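Local coordinates for protein inactive glucansucrase (Lactobacillus reuteri, PDB 5JBD) that is an inactive glucansucrase, a calcium-binding member of glycoside hydrolase family 70 built around a parallel barrel of the TIM-barrel clan, at residues Asp184-Thr188 with Lys396-Arg401. Numbering follows the deposited sequence.
Sequences DKSGT and KNLINR
A turn that satisfies itself on one side and offers carbonyls on the other can dock on a helix whose side chains supply the donors, and residues 184-188 do so against 396-401. Asp184 to Gly187 form a type I beta turn, closed by Gly187 N to Asp184 O (3.1 Å). Asp184 OD1 accepts from Ser186 N (2.8 Å), an Asx turn, and from Ser186 OG (3.0 Å). Gly187 sits at phi/psi 90/-3, where a CB would press on the preceding carbonyl and on Asn400. The turn's two central carbonyls find donors on the helix: Asn400 ND2 (chi1 m) hydrogen-bonds to Lys185 O (2.9 Å), and Lys396 NZ, its chain trans but for a bend at chi3 (p), to Ser186 O (2.9 Å). Gly187 O is taken by Arg702. CA atoms come closest at Lys185 and Asn400, 5.0 Å apart. Lys185 (chi1 p, then extended) reaches across the helix, its CD 3.9 Å from Asn397 CB and over one guanidinium face of Arg401; its NZ is 3.1 Å from Arg401 NH2, a like-charge approach. The motif is a type I turn with an Asx turn, docked on the helix following barrel strand 385-388.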
# COMPACT_ATOMS: atom_id res chain seq x y z
N ASP A 184 2.64 -14.71 -6.61
CA ASP A 184 1.79 -14.35 -5.48
C ASP A 184 0.77 -13.32 -5.94
O ASP A 184 1.12 -12.29 -6.51
CB ASP A 184 2.63 -13.80 -4.32
CG ASP A 184 1.84 -13.73 -3.01
OD1 ASP A 184 0.88 -12.94 -2.93
OD2 ASP A 184 2.20 -14.45 -2.07
N LYS A 185 -0.50 -13.57 -5.65
CA LYS A 185 -1.60 -12.67 -5.99
C LYS A 185 -1.53 -11.25 -5.38
O LYS A 185 -2.28 -10.36 -5.81
CB LYS A 185 -2.94 -13.31 -5.60
CG LYS A 185 -3.16 -13.46 -4.10
CD LYS A 185 -4.52 -14.13 -3.84
CE LYS A 185 -4.91 -14.26 -2.37
NZ LYS A 185 -5.77 -15.46 -2.08
N SER A 186 -0.71 -11.05 -4.35
CA SER A 186 -0.50 -9.71 -3.77
C SER A 186 0.10 -8.73 -4.78
O SER A 186 -0.09 -7.51 -4.65
CB SER A 186 0.41 -9.79 -2.55
OG SER A 186 1.76 -10.09 -2.92
N GLY A 187 0.81 -9.26 -5.77
CA GLY A 187 1.44 -8.43 -6.80
C GLY A 187 2.86 -8.00 -6.46
O GLY A 187 3.50 -7.36 -7.28
N THR A 188 3.34 -8.36 -5.26
CA THR A 188 4.73 -8.07 -4.85
C THR A 188 5.37 -9.34 -4.30
O THR A 188 4.67 -10.29 -3.96
CB THR A 188 4.78 -6.94 -3.79
OG1 THR A 188 4.16 -7.36 -2.58
CG2 THR A 188 4.05 -5.70 -4.31
N LYS A 396 -7.87 -6.30 -5.44
CA LYS A 396 -6.58 -6.51 -6.14
C LYS A 396 -6.14 -7.97 -6.13
O LYS A 396 -5.71 -8.50 -7.16
CB LYS A 396 -5.48 -5.62 -5.55
CG LYS A 396 -4.05 -5.92 -6.03
CD LYS A 396 -2.99 -5.47 -5.04
CE LYS A 396 -3.00 -6.35 -3.80
NZ LYS A 396 -1.84 -6.04 -2.94
N ASN A 397 -6.23 -8.63 -4.96
CA ASN A 397 -5.91 -10.08 -4.85
C ASN A 397 -6.70 -10.92 -5.84
O ASN A 397 -6.14 -11.78 -6.52
CB ASN A 397 -6.19 -10.61 -3.43
CG ASN A 397 -5.18 -10.11 -2.40
OD1 ASN A 397 -4.13 -9.54 -2.73
ND2 ASN A 397 -5.50 -10.32 -1.12
N LEU A 398 -8.00 -10.65 -5.93
CA LEU A 398 -8.90 -11.38 -6.82
C LEU A 398 -8.55 -11.17 -8.30
O LEU A 398 -8.51 -12.13 -9.08
CB LEU A 398 -10.34 -10.93 -6.55
CG LEU A 398 -11.53 -11.78 -7.02
CD1 LEU A 398 -12.73 -11.52 -6.13
CD2 LEU A 398 -11.88 -11.52 -8.48
N ILE A 399 -8.28 -9.92 -8.66
CA ILE A 399 -7.92 -9.58 -10.04
C ILE A 399 -6.56 -10.18 -10.42
O ILE A 399 -6.42 -10.71 -11.51
CB ILE A 399 -7.97 -8.05 -10.27
CG1 ILE A 399 -9.41 -7.52 -10.16
CG2 ILE A 399 -7.35 -7.64 -11.61
CD1 ILE A 399 -10.34 -7.89 -11.29
N ASN A 400 -5.57 -10.11 -9.53
CA ASN A 400 -4.28 -10.74 -9.80
C ASN A 400 -4.36 -12.27 -9.89
O ASN A 400 -3.63 -12.87 -10.70
CB ASN A 400 -3.24 -10.33 -8.76
CG ASN A 400 -2.74 -8.89 -8.96
OD1 ASN A 400 -2.87 -8.31 -10.03
ND2 ASN A 400 -2.14 -8.34 -7.91
N ARG A 401 -5.21 -12.89 -9.07
CA ARG A 401 -5.49 -14.34 -9.18
C ARG A 401 -5.94 -14.65 -10.61
O ARG A 401 -5.42 -15.55 -11.26
CB ARG A 401 -6.55 -14.86 -8.14
CG ARG A 401 -5.94 -15.70 -7.02
CD ARG A 401 -6.86 -16.81 -6.45
NE ARG A 401 -6.48 -17.22 -5.10
CZ ARG A 401 -5.37 -17.88 -4.74
NH1 ARG A 401 -4.44 -18.22 -5.62
NH2 ARG A 401 -5.17 -18.18 -3.45